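Local coordinates for protein putative retaining b-glycosidase (Saccharophagus degradans, PDB 5A95) that probably hydrolyses mixed-linkage beta-glucans as a retaining family 5 glycoside hydrolase, with a specificity that depends on its quaternary structure, at residues A[225-230]-A[249-254]; A[232-237]-A[276-281]. The protein carries 1 engineered substitution. All coordinates share one frame; numbering follows the deposited sequence.

Contact 1 (A[225-230]-A[249-254])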
loop_
_atom_site.group_PDB
_atom_site.type_symbol
_atom_site.label_atom_id
_atom_site.label_comp_id
_atom_site.label_asym_id
_atom_site.label_seq_id
_atom_site.Cartn_x
_atom_site.Cartn_y
_atom_site.Cartn_z
ATOM N N PRO A 225 -11.052 -18.871 13.318
ATOM C CA PRO A 225 -11.279 -17.857 12.281
ATOM C C PRO A 225 -12.701 -17.979 11.767
ATOM O O PRO A 225 -13.209 -19.093 11.548
ATOM C CB PRO A 225 -10.253 -18.233 11.173
ATOM C CG PRO A 225 -9.263 -19.160 11.848
ATOM C CD PRO A 225 -10.135 -19.919 12.835
ATOM N N LEU A 226 -13.303 -16.831 11.475
ATOM C CA LEU A 226 -14.661 -16.765 10.945
ATOM C C LEU A 226 -14.614 -16.005 9.616
ATOM O O LEU A 226 -14.140 -14.857 9.562
ATOM C CB LEU A 226 -15.582 -16.058 11.933
ATOM C CG LEU A 226 -17.051 -15.963 11.581
ATOM C CD1 LEU A 226 -17.720 -17.302 11.612
ATOM C CD2 LEU A 226 -17.818 -14.996 12.453
ATOM N N VAL A 227 -15.019 -16.689 8.544
ATOM C CA VAL A 227 -14.868 -16.233 7.157
ATOM C C VAL A 227 -16.244 -15.924 6.574
ATOM O O VAL A 227 -17.197 -16.648 6.804
ATOM C CB VAL A 227 -14.198 -17.351 6.328
ATOM C CG1 VAL A 227 -14.212 -17.050 4.835
ATOM C CG2 VAL A 227 -12.763 -17.543 6.811
ATOM N N ALA A 228 -16.316 -14.836 5.804
ATOM C CA ALA A 228 -17.545 -14.353 5.196
ATOM C C ALA A 228 -17.473 -14.363 3.664
ATOM O O ALA A 228 -16.403 -14.223 3.066
ATOM C CB ALA A 228 -17.819 -12.924 5.614
ATOM N N GLY A 229 -18.642 -14.525 3.065
ATOM C CA GLY A 229 -18.817 -14.380 1.639
ATOM C C GLY A 229 -19.297 -12.992 1.227
ATOM O O GLY A 229 -19.360 -12.046 2.014
ATOM N N PHE A 230 -19.610 -12.892 -0.055
ATOM C CA PHE A 230 -20.014 -11.636 -0.691
ATOM C C PHE A 230 -21.454 -11.262 -0.376
ATOM O O PHE A 230 -22.154 -11.902 0.427
ATOM C CB PHE A 230 -19.764 -11.710 -2.213
ATOM C CG PHE A 230 -18.332 -12.032 -2.603
ATOM C CD1 PHE A 230 -17.261 -11.522 -1.905
ATOM C CD2 PHE A 230 -18.075 -12.812 -3.714
ATOM C CE1 PHE A 230 -15.951 -11.786 -2.287
ATOM C CE2 PHE A 230 -16.780 -13.076 -4.096
ATOM C CZ PHE A 230 -15.739 -12.575 -3.387
ATOM N N ILE A 249 -12.315 -23.751 10.861
ATOM C CA ILE A 249 -12.923 -22.532 10.300
ATOM C C ILE A 249 -14.420 -22.561 10.532
ATOM O O ILE A 249 -15.060 -23.603 10.357
ATOM C CB ILE A 249 -12.662 -22.496 8.726
ATOM C CG1 ILE A 249 -11.163 -22.635 8.452
ATOM C CG2 ILE A 249 -13.215 -21.276 8.027
ATOM C CD1 ILE A 249 -10.334 -21.646 9.224
ATOM N N ALA A 250 -14.984 -21.425 10.926
ATOM C CA ALA A 250 -16.419 -21.226 10.911
ATOM C C ALA A 250 -16.748 -20.190 9.842
ATOM O O ALA A 250 -15.869 -19.417 9.411
ATOM C CB ALA A 250 -16.893 -20.752 12.269
ATOM N N TYR A 251 -18.003 -20.182 9.398
ATOM C CA TYR A 251 -18.435 -19.221 8.388
ATOM C C TYR A 251 -19.505 -18.282 8.963
ATOM O O TYR A 251 -20.358 -18.677 9.755
ATOM C CB TYR A 251 -18.944 -19.957 7.128
ATOM C CG TYR A 251 -17.854 -20.643 6.361
ATOM C CD1 TYR A 251 -17.077 -19.930 5.469
ATOM C CD2 TYR A 251 -17.567 -21.995 6.553
ATOM C CE1 TYR A 251 -16.068 -20.539 4.746
ATOM C CE2 TYR A 251 -16.539 -22.610 5.858
ATOM C CZ TYR A 251 -15.808 -21.883 4.931
ATOM O OH TYR A 251 -14.783 -22.468 4.224
ATOM N N ALA A 252 -19.415 -17.017 8.542
ATOM C CA ALA A 252 -20.337 -15.955 8.952
ATOM C C ALA A 252 -21.487 -15.859 7.972
ATOM O O ALA A 252 -21.306 -16.006 6.768
ATOM C CB ALA A 252 -19.613 -14.611 9.026
ATOM N N ALA A 253 -22.644 -15.441 8.462
ATOM C CA ALA A 253 -23.767 -15.034 7.639
ATOM C C ALA A 253 -24.445 -13.872 8.334
ATOM O O ALA A 253 -24.541 -13.833 9.553
ATOM C CB ALA A 253 -24.760 -16.171 7.458
ATOM N N HIS A 254 -24.960 -12.930 7.531
ATOM C CA HIS A 254 -25.666 -11.744 8.033
ATOM C C HIS A 254 -27.075 -11.697 7.455
ATOM O O HIS A 254 -27.368 -10.913 6.523
ATOM C CB HIS A 254 -24.898 -10.473 7.691
ATOM C CG HIS A 254 -23.636 -10.312 8.488
ATOM N ND1 HIS A 254 -22.830 -9.197 8.385
ATOM C CD2 HIS A 254 -23.052 -11.112 9.417
ATOM C CE1 HIS A 254 -21.805 -9.321 9.197
ATOM N NE2 HIS A 254 -21.938 -10.455 9.861
HETATM O O HOH W 1 -21.214 -14.902 4.274
#
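Leu226 reaches across and lays CD1 against the CB of Ala250, 3.6 Å away, while its CG meets the CB of Ala252 at 3.9 Å. With CG anti to the backbone N (chi1 -177°), the branched end lies over the chain between these two alanines, whose small methyls let it come close. The opposite face of the sheet carries Val227 and Tyr251, side by side and pointing the same way, with Val227 CG1 4.0 Å from Tyr251 CE1. Two residues earlier, the Ile249 side chain crosses that of Pro225 at about a right angle and sets its methyl CD1 3.8 Å from Pro225 CG. Proline, which has no N-H, can sit here because it enters this pairing only through its carbonyl: Ala250 N donates to Pro225 O, Val227 N to Ala250 O and Ala252 N to Val227 O, in parallel register. Where the strands part, a water bridges Gly229 N and Ala252 O. Strands 224-227 and 250-252 are neighbours in the parallel (beta/alpha)8 barrel of this family 5 enzyme, flanked by strands 181-185 and 287-289. Val183 and Glu185 of the former meet Leu226, while helix 202-219 covers Pro225, Val227 and Ile249.

Contact 2 (A[232-237]-A[276-281])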
loop_
_atom_site.group_PDB
_atom_site.type_symbol
_atom_site.label_atom_id
_atom_site.label_comp_id
_atom_site.label_asym_id
_atom_site.label_seq_id
_atom_site.Cartn_x
_atom_site.Cartn_y
_atom_site.Cartn_z
ATOM N N TRP A 232 -22.349 -8.587 1.336
ATOM C CA TRP A 232 -22.328 -8.191 2.738
ATOM C C TRP A 232 -22.448 -9.406 3.671
ATOM O O TRP A 232 -23.327 -9.472 4.545
ATOM C CB TRP A 232 -23.401 -7.153 3.063
ATOM C CG TRP A 232 -23.221 -5.785 2.448
ATOM C CD1 TRP A 232 -22.730 -4.691 3.100
ATOM C CD2 TRP A 232 -23.575 -5.353 1.139
ATOM N NE1 TRP A 232 -22.756 -3.590 2.272
ATOM C CE2 TRP A 232 -23.282 -3.959 1.068
ATOM C CE3 TRP A 232 -24.152 -5.975 0.039
ATOM C CZ2 TRP A 232 -23.485 -3.208 -0.087
ATOM C CZ3 TRP A 232 -24.346 -5.219 -1.110
ATOM C CH2 TRP A 232 -24.022 -3.854 -1.164
ATOM N N ALA A 233 -21.550 -10.372 3.481
ATOM C CA ALA A 233 -21.498 -11.573 4.311
ATOM C C ALA A 233 -22.817 -12.321 4.268
ATOM O O ALA A 233 -23.287 -12.820 5.267
ATOM C CB ALA A 233 -21.108 -11.235 5.765
ATOM N N TYR A 234 -23.371 -12.482 3.086
ATOM C CA TYR A 234 -24.620 -13.194 2.916
ATOM C C TYR A 234 -24.505 -14.476 2.104
ATOM O O TYR A 234 -25.179 -15.457 2.406
ATOM C CB TYR A 234 -25.721 -12.260 2.368
ATOM C CG TYR A 234 -27.061 -12.914 2.408
ATOM C CD1 TYR A 234 -27.732 -13.115 3.613
ATOM C CD2 TYR A 234 -27.660 -13.363 1.247
ATOM C CE1 TYR A 234 -28.931 -13.777 3.646
ATOM C CE2 TYR A 234 -28.898 -14.008 1.279
ATOM C CZ TYR A 234 -29.519 -14.222 2.507
ATOM O OH TYR A 234 -30.727 -14.904 2.588
ATOM N N ASP A 235 -23.644 -14.505 1.097
ATOM C CA ASP A 235 -23.584 -15.646 0.176
ATOM C C ASP A 235 -22.395 -16.559 0.477
ATOM O O ASP A 235 -21.249 -16.240 0.135
ATOM C CB ASP A 235 -23.534 -15.154 -1.281
ATOM C CG ASP A 235 -23.577 -16.301 -2.293
ATOM O OD1 ASP A 235 -23.852 -17.449 -1.894
ATOM O OD2 ASP A 235 -23.364 -16.021 -3.491
ATOM N N LEU A 236 -22.680 -17.694 1.103
ATOM C CA LEU A 236 -21.667 -18.718 1.372
ATOM C C LEU A 236 -21.622 -19.793 0.282
ATOM O O LEU A 236 -20.768 -20.649 0.320
ATOM C CB LEU A 236 -21.927 -19.367 2.717
ATOM C CG LEU A 236 -21.674 -18.516 3.943
ATOM C CD1 LEU A 236 -22.048 -19.275 5.201
ATOM C CD2 LEU A 236 -20.212 -18.051 3.997
ATOM N N SER A 237 -22.502 -19.728 -0.707
ATOM C CA SER A 237 -22.575 -20.811 -1.682
ATOM C C SER A 237 -21.257 -21.186 -2.374
ATOM O O SER A 237 -21.068 -22.356 -2.667
ATOM C CB SER A 237 -23.702 -20.588 -2.690
ATOM O OG SER A 237 -23.478 -19.472 -3.507
ATOM N N GLU A 276 -30.453 -21.832 0.812
ATOM C CA GLU A 276 -29.729 -21.786 -0.444
ATOM C C GLU A 276 -28.460 -20.955 -0.367
ATOM O O GLU A 276 -27.417 -21.356 -0.875
ATOM C CB GLU A 276 -30.638 -21.224 -1.562
ATOM C CG GLU A 276 -31.686 -22.224 -2.021
ATOM C CD GLU A 276 -32.638 -21.688 -3.073
ATOM O OE1 GLU A 276 -32.520 -20.519 -3.484
ATOM O OE2 GLU A 276 -33.506 -22.477 -3.504
ATOM N N LYS A 277 -28.562 -19.773 0.228
ATOM C CA LYS A 277 -27.445 -18.851 0.216
ATOM C C LYS A 277 -26.460 -19.050 1.336
ATOM O O LYS A 277 -25.272 -18.818 1.145
ATOM C CB LYS A 277 -27.943 -17.380 0.158
ATOM C CG LYS A 277 -28.394 -16.921 -1.236
ATOM C CD LYS A 277 -27.198 -16.720 -2.167
ATOM C CE LYS A 277 -27.642 -16.294 -3.557
ATOM N NZ LYS A 277 -26.498 -16.157 -4.499
ATOM N N TRP A 278 -26.924 -19.477 2.512
ATOM C CA TRP A 278 -25.998 -19.598 3.653
ATOM C C TRP A 278 -26.261 -20.761 4.591
ATOM O O TRP A 278 -25.321 -21.301 5.147
ATOM C CB TRP A 278 -25.905 -18.277 4.431
ATOM C CG TRP A 278 -27.223 -17.823 5.014
ATOM C CD1 TRP A 278 -28.213 -17.087 4.395
ATOM C CD2 TRP A 278 -27.726 -18.118 6.325
ATOM N NE1 TRP A 278 -29.272 -16.906 5.250
ATOM C CE2 TRP A 278 -29.011 -17.538 6.435
ATOM C CE3 TRP A 278 -27.214 -18.816 7.421
ATOM C CZ2 TRP A 278 -29.759 -17.614 7.607
ATOM C CZ3 TRP A 278 -27.949 -18.882 8.580
ATOM C CH2 TRP A 278 -29.214 -18.315 8.652
ATOM N N GLY A 279 -27.521 -21.086 4.843
ATOM C CA GLY A 279 -27.819 -22.063 5.864
ATOM C C GLY A 279 -27.288 -23.461 5.584
ATOM O O GLY A 279 -26.961 -24.175 6.525
ATOM N N PHE A 280 -27.153 -23.827 4.318
ATOM C CA PHE A 280 -26.615 -25.115 3.950
ATOM C C PHE A 280 -25.235 -25.296 4.575
ATOM O O PHE A 280 -24.809 -26.426 4.846
ATOM C CB PHE A 280 -26.503 -25.270 2.414
ATOM C CG PHE A 280 -25.349 -24.496 1.868
ATOM C CD1 PHE A 280 -25.479 -23.132 1.573
ATOM C CD2 PHE A 280 -24.079 -25.085 1.799
ATOM C CE1 PHE A 280 -24.375 -22.386 1.218
ATOM C CE2 PHE A 280 -22.986 -24.339 1.486
ATOM C CZ PHE A 280 -23.124 -22.996 1.183
ATOM N N ALA A 281 -24.509 -24.204 4.784
ATOM C CA ALA A 281 -23.135 -24.318 5.292
ATOM C C ALA A 281 -23.093 -25.019 6.636
ATOM O O ALA A 281 -22.125 -25.729 6.936
ATOM C CB ALA A 281 -22.483 -22.949 5.362
#
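Tyr234 and Trp278 meet as an offset edge-to-face pair, the indole turning an edge toward the phenol face with the planes at 60°. The Tyr234 ring and the five-membered ring of Trp278 have centroids 5.0 Å apart, and Tyr234 CE1 comes within 3.5 Å of Trp278 CD1. On the other flank Tyr234 CE2 meets Lys277 CB (3.7 Å), the two side chains crossing at about a right angle. Lysine suits this place because its long aliphatic chain can lie against the phenol while its charged end reaches an acid: bent at chi2 (-73°), it passes obliquely by Asp235 and forms a salt bridge, with a weak hydrogen bond from Lys277 NZ to Asp235 OD2 at 3.3 Å. The other oxygen is gripped twice: Ser237 OG donates to the syn lone pair of Asp235 OD1 at 2.6 Å, and Ser237 N closes an Asx turn from above the carboxylate plane. These bonds help fix the rotation of the carboxylate, whose OD2 is turned to the lysine. The backbones are joined by Leu236 N donating to Lys277 O (2.8 Å), and buried, apolar Leu236 directs CD1 at Ala281 CB, 3.7 Å away. Phe280 presents its edge to Leu236 O, with CZ at 3.4 Å. The contact joins the loop after helix 230-233 to the end of helix 267-279, where Trp274 packs on Tyr234 and Trp278; Tyr319 of helix 312-323 meets the indole.

From the N terminus, strand 224-227 runs straight into the short helix 230-233 and the loop through Ser237, so the first segments of both contacts follow each other. Contact 1 then closes the loop back onto strand 250-252, completing a beta-alpha-beta unit; contact 2 closes a longer one onto the end of helix 267-279. Since 249-254 falls between the two halves of contact 2, the closures cross rather than nest. They also touch: His254 N lies 2.8 Å from Ala233 O, a probable hydrogen bond, and Ala253 packs on Trp278. Together they tie a pair of barrel strands to an outer helix through one connecting loop.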